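Local atomic coordinates of Serine/threonine-protein kinase Tel1 (Chaetomium thermophilum, PDB entry 6SKY), a protein that probably acts as an ATP-dependent serine/threonine kinase that senses DNA damage and activates checkpoint signalling, with a preference for serine or threonine followed by glutamine. Residues Q2624-V2629 / A2747-L2752; L2633-E2638 / R2829-S2834; R2642-R2647 / E2822-A2827. One frame throughout, in Å; residues are numbered along the deposited sequence.

Contact 1. Residues Q2624-V2629 / A2747-L2752; sequences QVFAAV and AAISML
I2749 and L2752, one turn apart on helix 2732-2755, reach across to F2626 and V2629 on helix 2616-2632. In the two-lobed kinase fold of the PI3/PI4-kinase family, 2616-2632 is the counterpart of the C helix and 2732-2755 is the long helix that runs into the catalytic loop. Their axes, 11.9 Å apart at closest, make an angle of 114°, and at this separation the contact is made mainly by side chains. I2749 comes first and makes the looser contact: its CD1 lies 4.4 Å from F2626 CE2, approaching the ring obliquely. I2646 packs against both I2749 and F2626, meeting the latter at its CB. One turn on, L2752 points at the opposing helix and has the largest share of the buried surface. Its CD2 methyl touches F2626 CD2 at 3.8 Å, again obliquely to the ring, while the leucine and phenylalanine side chains run past each other in opposite directions. V2629 lies one turn beyond F2626 and meets the same methyl; with CG1 anti to the backbone N (chi1 -178°), that branch is the one laid against L2752 CD2. V2629 also touches L2828 of helix 2816-2828. All four side chains are buried, and the side-chain packing is wholly apolar. The F2626 side chain is about 10 Å from that of D2779, a magnesium ligand, which places this packing close to the metal site. L2752 CD2 is thus shared by two residues of the C-helix counterpart, with V2629 CG1 at 3.7 Å.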
loop_
_atom_site.group_PDB
_atom_site.type_symbol
_atom_site.label_atom_id
_atom_site.label_comp_id
_atom_site.label_asym_id
_atom_site.label_seq_id
_atom_site.Cartn_x
_atom_site.Cartn_y
_atom_site.Cartn_z
ATOM N N GLN A 2624 -1.941 -35.195 7.681
ATOM C CA GLN A 2624 -1.114 -34.452 8.628
ATOM C C GLN A 2624 -0.649 -33.119 8.052
ATOM O O GLN A 2624 -0.644 -32.099 8.752
ATOM C CB GLN A 2624 0.079 -35.303 9.030
ATOM C CG GLN A 2624 1.023 -34.633 9.973
ATOM C CD GLN A 2624 2.384 -35.264 9.939
ATOM O OE1 GLN A 2624 3.221 -35.013 10.800
ATOM N NE2 GLN A 2624 2.620 -36.086 8.932
ATOM N N VAL A 2625 -0.265 -33.106 6.778
ATOM C CA VAL A 2625 0.179 -31.868 6.138
ATOM C C VAL A 2625 -0.954 -30.851 6.082
ATOM O O VAL A 2625 -0.767 -29.662 6.380
ATOM C CB VAL A 2625 0.735 -32.171 4.739
ATOM C CG1 VAL A 2625 0.750 -30.930 3.896
ATOM C CG2 VAL A 2625 2.119 -32.743 4.849
ATOM N N PHE A 2626 -2.146 -31.301 5.691
ATOM C CA PHE A 2626 -3.293 -30.408 5.622
ATOM C C PHE A 2626 -3.668 -29.871 6.994
ATOM O O PHE A 2626 -4.025 -28.696 7.131
ATOM C CB PHE A 2626 -4.474 -31.128 4.987
ATOM C CG PHE A 2626 -4.500 -31.045 3.493
ATOM C CD1 PHE A 2626 -3.771 -31.922 2.724
ATOM C CD2 PHE A 2626 -5.263 -30.092 2.857
ATOM C CE1 PHE A 2626 -3.798 -31.851 1.359
ATOM C CE2 PHE A 2626 -5.291 -30.017 1.489
ATOM C CZ PHE A 2626 -4.555 -30.895 0.740
ATOM N N ALA A 2627 -3.586 -30.707 8.028
ATOM C CA ALA A 2627 -3.878 -30.221 9.369
ATOM C C ALA A 2627 -2.869 -29.171 9.815
ATOM O O ALA A 2627 -3.233 -28.190 10.472
ATOM C CB ALA A 2627 -3.912 -31.387 10.346
ATOM N N ALA A 2628 -1.597 -29.340 9.450
ATOM C CA ALA A 2628 -0.592 -28.352 9.833
ATOM C C ALA A 2628 -0.821 -27.012 9.142
ATOM O O ALA A 2628 -0.718 -25.951 9.773
ATOM C CB ALA A 2628 0.800 -28.884 9.527
ATOM N N VAL A 2629 -1.147 -27.027 7.852
ATOM C CA VAL A 2629 -1.406 -25.762 7.166
ATOM C C VAL A 2629 -2.670 -25.092 7.709
ATOM O O VAL A 2629 -2.719 -23.865 7.894
ATOM C CB VAL A 2629 -1.476 -25.985 5.649
ATOM C CG1 VAL A 2629 -1.702 -24.686 4.943
ATOM C CG2 VAL A 2629 -0.205 -26.611 5.159
ATOM N N ALA A 2747 -14.790 -22.812 0.691
ATOM C CA ALA A 2747 -13.787 -21.848 0.255
ATOM C C ALA A 2747 -12.407 -22.194 0.794
ATOM O O ALA A 2747 -11.408 -22.152 0.062
ATOM C CB ALA A 2747 -14.193 -20.449 0.692
ATOM N N ALA A 2748 -12.327 -22.528 2.081
ATOM C CA ALA A 2748 -11.034 -22.843 2.676
ATOM C C ALA A 2748 -10.413 -24.071 2.033
ATOM O O ALA A 2748 -9.225 -24.073 1.699
ATOM C CB ALA A 2748 -11.177 -23.038 4.179
ATOM N N ILE A 2749 -11.199 -25.129 1.834
ATOM C CA ILE A 2749 -10.606 -26.324 1.249
ATOM C C ILE A 2749 -10.298 -26.118 -0.223
ATOM O O ILE A 2749 -9.362 -26.715 -0.744
ATOM C CB ILE A 2749 -11.499 -27.554 1.469
ATOM C CG1 ILE A 2749 -10.692 -28.830 1.256
ATOM C CG2 ILE A 2749 -12.665 -27.541 0.521
ATOM C CD1 ILE A 2749 -9.494 -28.951 2.120
ATOM N N SER A 2750 -11.026 -25.242 -0.909
ATOM C CA SER A 2750 -10.721 -24.973 -2.306
ATOM C C SER A 2750 -9.378 -24.279 -2.452
ATOM O O SER A 2750 -8.543 -24.687 -3.266
ATOM C CB SER A 2750 -11.838 -24.139 -2.919
ATOM O OG SER A 2750 -13.025 -24.893 -3.005
ATOM N N MET A 2751 -9.136 -23.237 -1.658
ATOM C CA MET A 2751 -7.843 -22.561 -1.738
ATOM C C MET A 2751 -6.712 -23.468 -1.283
ATOM O O MET A 2751 -5.665 -23.544 -1.934
ATOM C CB MET A 2751 -7.855 -21.280 -0.915
ATOM C CG MET A 2751 -8.514 -20.116 -1.601
ATOM S SD MET A 2751 -7.904 -19.838 -3.261
ATOM C CE MET A 2751 -9.286 -20.403 -4.233
ATOM N N LEU A 2752 -6.903 -24.165 -0.169
ATOM C CA LEU A 2752 -5.841 -25.005 0.364
ATOM C C LEU A 2752 -5.516 -26.161 -0.566
ATOM O O LEU A 2752 -4.357 -26.563 -0.669
ATOM C CB LEU A 2752 -6.243 -25.520 1.735
ATOM C CG LEU A 2752 -5.262 -25.246 2.855
ATOM C CD1 LEU A 2752 -6.006 -25.112 4.145
ATOM C CD2 LEU A 2752 -4.298 -26.384 2.923
#

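Contact 2. Residues L2633-E2638 / R2829-S2834; sequences LKLHRE and REEAAS
H2636 NE2 donates to E2831 OE2 in the one hydrogen bond of this contact; its modelled length of 2.4 Å is too short to be taken literally at this resolution, and the N-H···O angle is 136°. The carboxylate comes to the imidazole at its edge, with its carbon in the ring plane, yet its own plane stands nearly perpendicular, 88° from that of the ring. E2831 gets there by folding at chi2. Its other oxygen, OE1, takes a weak bond from S2834 OG at 3.4 Å. The two bonded residues occupy N-cap positions, H2636 before helix 2637-2641 and E2831 before helix 2832-2843, so the bond ties together two helix starts within the kinase domain. E2830 stands near the other ring nitrogen: its OE1 is 3.9 Å from H2636 ND1, too far for a bond, and its carboxylate is turned 32° from the imidazole plane. D2826 adds a further carboxylate close to that of E2830. E2831 and the nearby acids may favour a protonated histidine, though K2912 also lies against E2830. H2636 also touches A2827, and E2831 touches L2632; at the more exposed margin L2635 CD1 passes 4.3 Å from E2831 OE2.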
loop_
_atom_site.group_PDB
_atom_site.type_symbol
_atom_site.label_atom_id
_atom_site.label_comp_id
_atom_site.label_asym_id
_atom_site.label_seq_id
_atom_site.Cartn_x
_atom_site.Cartn_y
_atom_site.Cartn_z
ATOM N N LEU A 2633 -3.430 -21.308 9.506
ATOM C CA LEU A 2633 -4.476 -20.323 9.229
ATOM C C LEU A 2633 -4.978 -19.590 10.470
ATOM O O LEU A 2633 -5.585 -18.528 10.334
ATOM C CB LEU A 2633 -5.669 -20.973 8.539
ATOM C CG LEU A 2633 -5.559 -21.311 7.064
ATOM C CD1 LEU A 2633 -6.922 -21.700 6.557
ATOM C CD2 LEU A 2633 -5.014 -20.142 6.302
ATOM N N LYS A 2634 -4.757 -20.118 11.670
ATOM C CA LYS A 2634 -5.301 -19.519 12.886
ATOM C C LYS A 2634 -4.519 -18.318 13.386
ATOM O O LYS A 2634 -4.897 -17.746 14.408
ATOM C CB LYS A 2634 -5.351 -20.540 14.018
ATOM C CG LYS A 2634 -6.298 -21.674 13.811
ATOM C CD LYS A 2634 -6.454 -22.440 15.095
ATOM C CE LYS A 2634 -7.322 -23.663 14.909
ATOM N NZ LYS A 2634 -6.609 -24.755 14.200
ATOM N N LEU A 2635 -3.439 -17.932 12.724
ATOM C CA LEU A 2635 -2.566 -16.879 13.215
ATOM C C LEU A 2635 -2.863 -15.528 12.595
ATOM O O LEU A 2635 -2.118 -14.577 12.830
ATOM C CB LEU A 2635 -1.109 -17.248 12.957
ATOM C CG LEU A 2635 -0.660 -18.612 13.461
ATOM C CD1 LEU A 2635 0.696 -18.944 12.900
ATOM C CD2 LEU A 2635 -0.630 -18.622 14.967
ATOM N N HIS A 2636 -3.926 -15.417 11.809
ATOM C CA HIS A 2636 -4.241 -14.196 11.092
ATOM C C HIS A 2636 -5.637 -13.728 11.451
ATOM O O HIS A 2636 -6.535 -14.531 11.679
ATOM C CB HIS A 2636 -4.116 -14.410 9.599
ATOM C CG HIS A 2636 -2.743 -14.813 9.178
ATOM N ND1 HIS A 2636 -1.839 -13.924 8.646
ATOM C CD2 HIS A 2636 -2.107 -16.004 9.243
ATOM C CE1 HIS A 2636 -0.709 -14.553 8.385
ATOM N NE2 HIS A 2636 -0.845 -15.816 8.739
ATOM N N ARG A 2637 -5.810 -12.411 11.497
ATOM C CA ARG A 2637 -7.041 -11.847 12.032
ATOM C C ARG A 2637 -8.245 -12.219 11.178
ATOM O O ARG A 2637 -9.304 -12.560 11.709
ATOM C CB ARG A 2637 -6.890 -10.332 12.160
ATOM C CG ARG A 2637 -8.182 -9.557 12.170
ATOM C CD ARG A 2637 -8.511 -8.994 13.520
ATOM N NE ARG A 2637 -9.884 -8.503 13.546
ATOM C CZ ARG A 2637 -10.873 -9.071 14.229
ATOM N NH1 ARG A 2637 -12.090 -8.558 14.187
ATOM N NH2 ARG A 2637 -10.642 -10.147 14.962
ATOM N N GLU A 2638 -8.091 -12.205 9.856
ATOM C CA GLU A 2638 -9.240 -12.379 8.974
ATOM C C GLU A 2638 -9.693 -13.826 8.876
ATOM O O GLU A 2638 -10.893 -14.091 8.807
ATOM C CB GLU A 2638 -8.921 -11.848 7.585
ATOM C CG GLU A 2638 -8.781 -10.357 7.526
ATOM C CD GLU A 2638 -10.071 -9.636 7.829
ATOM O OE1 GLU A 2638 -11.140 -10.272 7.789
ATOM O OE2 GLU A 2638 -10.020 -8.422 8.109
ATOM N N ARG A 2829 -0.336 -16.998 1.410
ATOM C CA ARG A 2829 0.896 -16.475 0.838
ATOM C C ARG A 2829 1.632 -15.536 1.780
ATOM O O ARG A 2829 2.712 -15.067 1.430
ATOM C CB ARG A 2829 0.631 -15.785 -0.501
ATOM C CG ARG A 2829 -0.447 -14.780 -0.478
ATOM C CD ARG A 2829 -0.314 -13.786 -1.596
ATOM N NE ARG A 2829 -0.641 -14.332 -2.902
ATOM C CZ ARG A 2829 -0.822 -13.578 -3.977
ATOM N NH1 ARG A 2829 -1.113 -14.131 -5.140
ATOM N NH2 ARG A 2829 -0.712 -12.268 -3.879
ATOM N N GLU A 2830 1.093 -15.265 2.961
ATOM C CA GLU A 2830 1.830 -14.606 4.027
ATOM C C GLU A 2830 2.446 -15.591 5.002
ATOM O O GLU A 2830 3.028 -15.172 6.001
ATOM C CB GLU A 2830 0.920 -13.640 4.780
ATOM C CG GLU A 2830 0.838 -12.281 4.132
ATOM C CD GLU A 2830 -0.484 -11.588 4.375
ATOM O OE1 GLU A 2830 -1.199 -11.974 5.323
ATOM O OE2 GLU A 2830 -0.813 -10.658 3.608
ATOM N N GLU A 2831 2.321 -16.888 4.739
ATOM C CA GLU A 2831 2.911 -17.951 5.536
ATOM C C GLU A 2831 3.711 -18.891 4.657
ATOM O O GLU A 2831 3.821 -20.074 4.958
ATOM C CB GLU A 2831 1.843 -18.744 6.281
ATOM C CG GLU A 2831 0.986 -17.942 7.204
ATOM C CD GLU A 2831 1.627 -17.730 8.548
ATOM O OE1 GLU A 2831 2.500 -18.534 8.922
ATOM O OE2 GLU A 2831 1.259 -16.758 9.237
ATOM N N ALA A 2832 4.254 -18.387 3.552
ATOM C CA ALA A 2832 4.935 -19.258 2.606
ATOM C C ALA A 2832 6.192 -19.868 3.204
ATOM O O ALA A 2832 6.603 -20.956 2.793
ATOM C CB ALA A 2832 5.262 -18.483 1.339
ATOM N N ALA A 2833 6.802 -19.203 4.183
ATOM C CA ALA A 2833 7.970 -19.768 4.846
ATOM C C ALA A 2833 7.600 -20.980 5.689
ATOM O O ALA A 2833 8.308 -21.990 5.677
ATOM C CB ALA A 2833 8.642 -18.705 5.705
ATOM N N SER A 2834 6.488 -20.906 6.420
ATOM C CA SER A 2834 6.055 -22.038 7.231
ATOM C C SER A 2834 5.581 -23.200 6.366
ATOM O O SER A 2834 5.811 -24.366 6.702
ATOM C CB SER A 2834 4.957 -21.594 8.181
ATOM O OG SER A 2834 5.361 -20.458 8.914
#

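Contact 3. Residues R2642-R2647 / E2822-A2827; sequences RNLGIR and EFTLDA
The guanidinium of R2642 carries F2823 over one face: F2823 CE2 sits 3.2 Å above the guanidinium plane, over its centre. The two flat groups are not stacked in parallel, for their planes are 45° apart, and seen from the phenylalanine the arginine approaches the ring obliquely. R2642 NH1 is nearest, 3.3 Å from F2823 CE2. The arginine chain is extended from CG to NE (chi3 175°), carrying the guanidinium out to the ring; the two side chains cross at about a right angle. Its charged end has acidic partners outside the two segments: NH2 forms a salt bridge with E2638, and NH1 forms another with D1928 from the FAT region. Two carboxylates and the phenylalanine therefore fix the rotation of the group. The backbone that carries this arginine is the end of helix 2637-2641, closed by a Schellman motif in which N2643 takes positive phi; the chain then runs on as a loop towards strand 2651-2655 of the kinase N-lobe sheet. Helix 2816-2828, on the opposing side, belongs to the C-lobe. L2644 follows the Schellman turn and points at that helix. Its CD1 methyl lies 4.4 Å from F2823 CB and 3.6 Å from T2824 OG1, where leucine and threonine meet at a slant. The threonine hydroxyl makes its hydrogen bond back to C2820 O, one turn earlier in its own helix, so the leucine meets an oxygen already engaged. T2824 CG2, anti to the backbone N, turns instead to M2751 of helix 2732-2755.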
loop_
_atom_site.group_PDB
_atom_site.type_symbol
_atom_site.label_atom_id
_atom_site.label_comp_id
_atom_site.label_asym_id
_atom_site.label_seq_id
_atom_site.Cartn_x
_atom_site.Cartn_y
_atom_site.Cartn_z
ATOM N N ARG A 2642 -13.237 -15.716 11.061
ATOM C CA ARG A 2642 -14.230 -16.521 10.369
ATOM C C ARG A 2642 -14.078 -18.008 10.619
ATOM O O ARG A 2642 -14.801 -18.794 10.013
ATOM C CB ARG A 2642 -14.155 -16.258 8.872
ATOM C CG ARG A 2642 -14.563 -14.881 8.509
ATOM C CD ARG A 2642 -14.058 -14.491 7.164
ATOM N NE ARG A 2642 -14.576 -13.187 6.785
ATOM C CZ ARG A 2642 -14.073 -12.035 7.200
ATOM N NH1 ARG A 2642 -14.613 -10.899 6.802
ATOM N NH2 ARG A 2642 -13.032 -12.015 8.008
ATOM N N ASN A 2643 -13.155 -18.409 11.487
ATOM C CA ASN A 2643 -12.897 -19.816 11.781
ATOM C C ASN A 2643 -12.636 -20.611 10.513
ATOM O O ASN A 2643 -13.104 -21.737 10.359
ATOM C CB ASN A 2643 -14.042 -20.442 12.571
ATOM C CG ASN A 2643 -14.464 -19.604 13.740
ATOM O OD1 ASN A 2643 -15.650 -19.394 13.968
ATOM N ND2 ASN A 2643 -13.496 -19.107 14.488
ATOM N N LEU A 2644 -11.887 -20.022 9.589
ATOM C CA LEU A 2644 -11.559 -20.716 8.356
ATOM C C LEU A 2644 -10.540 -21.801 8.650
ATOM O O LEU A 2644 -9.479 -21.533 9.216
ATOM C CB LEU A 2644 -11.033 -19.745 7.307
ATOM C CG LEU A 2644 -12.060 -18.820 6.667
ATOM C CD1 LEU A 2644 -11.379 -17.788 5.830
ATOM C CD2 LEU A 2644 -12.997 -19.610 5.825
ATOM N N GLY A 2645 -10.873 -23.022 8.276
ATOM C CA GLY A 2645 -10.014 -24.163 8.504
ATOM C C GLY A 2645 -10.661 -25.368 7.874
ATOM O O GLY A 2645 -11.712 -25.273 7.236
ATOM N N ILE A 2646 -10.025 -26.516 8.061
ATOM C CA ILE A 2646 -10.547 -27.748 7.499
ATOM C C ILE A 2646 -10.909 -28.691 8.631
ATOM O O ILE A 2646 -10.435 -28.567 9.759
ATOM C CB ILE A 2646 -9.567 -28.419 6.521
ATOM C CG1 ILE A 2646 -8.429 -29.083 7.274
ATOM C CG2 ILE A 2646 -9.029 -27.412 5.542
ATOM C CD1 ILE A 2646 -7.747 -30.140 6.477
ATOM N N ARG A 2647 -11.792 -29.626 8.316
ATOM C CA ARG A 2647 -12.174 -30.687 9.229
ATOM C C ARG A 2647 -11.255 -31.875 9.009
ATOM O O ARG A 2647 -11.012 -32.276 7.870
ATOM C CB ARG A 2647 -13.629 -31.090 8.998
ATOM C CG ARG A 2647 -14.642 -30.079 9.469
ATOM C CD ARG A 2647 -14.954 -30.282 10.930
ATOM N NE ARG A 2647 -15.316 -31.667 11.195
ATOM C CZ ARG A 2647 -16.550 -32.147 11.108
ATOM N NH1 ARG A 2647 -16.778 -33.424 11.357
ATOM N NH2 ARG A 2647 -17.550 -31.355 10.775
ATOM N N GLU A 2822 -10.407 -15.222 -0.968
ATOM C CA GLU A 2822 -9.371 -14.195 -0.945
ATOM C C GLU A 2822 -8.693 -14.101 0.413
ATOM O O GLU A 2822 -7.473 -13.953 0.481
ATOM C CB GLU A 2822 -9.958 -12.849 -1.347
ATOM C CG GLU A 2822 -10.178 -12.719 -2.832
ATOM C CD GLU A 2822 -11.124 -11.601 -3.191
ATOM O OE1 GLU A 2822 -11.456 -10.794 -2.305
ATOM O OE2 GLU A 2822 -11.547 -11.531 -4.362
ATOM N N PHE A 2823 -9.451 -14.190 1.505
ATOM C CA PHE A 2823 -8.833 -14.167 2.829
ATOM C C PHE A 2823 -7.941 -15.379 3.048
ATOM O O PHE A 2823 -6.836 -15.254 3.582
ATOM C CB PHE A 2823 -9.899 -14.108 3.917
ATOM C CG PHE A 2823 -10.641 -12.822 3.966
ATOM C CD1 PHE A 2823 -9.983 -11.625 3.833
ATOM C CD2 PHE A 2823 -12.004 -12.808 4.140
ATOM C CE1 PHE A 2823 -10.671 -10.443 3.870
ATOM C CE2 PHE A 2823 -12.689 -11.626 4.174
ATOM C CZ PHE A 2823 -12.021 -10.447 4.040
ATOM N N THR A 2824 -8.403 -16.564 2.647
ATOM C CA THR A 2824 -7.590 -17.763 2.793
ATOM C C THR A 2824 -6.298 -17.644 2.007
ATOM O O THR A 2824 -5.216 -17.905 2.536
ATOM C CB THR A 2824 -8.370 -18.991 2.334
ATOM O OG1 THR A 2824 -9.651 -19.007 2.957
ATOM C CG2 THR A 2824 -7.640 -20.245 2.704
ATOM N N LEU A 2825 -6.388 -17.269 0.732
ATOM C CA LEU A 2825 -5.191 -17.195 -0.095
ATOM C C LEU A 2825 -4.246 -16.111 0.391
ATOM O O LEU A 2825 -3.025 -16.283 0.355
ATOM C CB LEU A 2825 -5.571 -16.953 -1.546
ATOM C CG LEU A 2825 -4.396 -16.895 -2.505
ATOM C CD1 LEU A 2825 -3.693 -18.222 -2.532
ATOM C CD2 LEU A 2825 -4.865 -16.514 -3.878
ATOM N N ASP A 2826 -4.786 -14.993 0.862
ATOM C CA ASP A 2826 -3.947 -13.932 1.385
ATOM C C ASP A 2826 -3.210 -14.374 2.635
ATOM O O ASP A 2826 -2.040 -14.034 2.817
ATOM C CB ASP A 2826 -4.800 -12.709 1.674
ATOM C CG ASP A 2826 -3.980 -11.487 1.943
ATOM O OD1 ASP A 2826 -2.766 -11.508 1.654
ATOM O OD2 ASP A 2826 -4.547 -10.497 2.446
ATOM N N ALA A 2827 -3.870 -15.125 3.515
ATOM C CA ALA A 2827 -3.176 -15.640 4.688
ATOM C C ALA A 2827 -2.180 -16.728 4.324
ATOM O O ALA A 2827 -1.180 -16.901 5.018
ATOM C CB ALA A 2827 -4.176 -16.172 5.705
#

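Overall arrangement
Contacts 1 and 3 are buried, whereas contact 2 lies at the surface, and their chemistry follows: aliphatic and aromatic packing in contact 1, a charged arginine against a phenylalanine beside leucine and threonine in contact 3, and a histidine-carboxylate bond in contact 2. The first segments follow one another in the chain, from helix 2616-2632 through 2637-2641 into the loop beyond; contact 3 uses helix 2816-2828 and contact 2 the turn and N-cap leading into the next helix, 2832-2843, while contact 1 meets 2732-2755. The three sites adjoin. I2646 CD1 lies 3.7 Å from F2626 CB, joining contacts 3 and 1, and L2633 CD1 lies 4.3 Å from L2752 CD1, joining contacts 2 and 1.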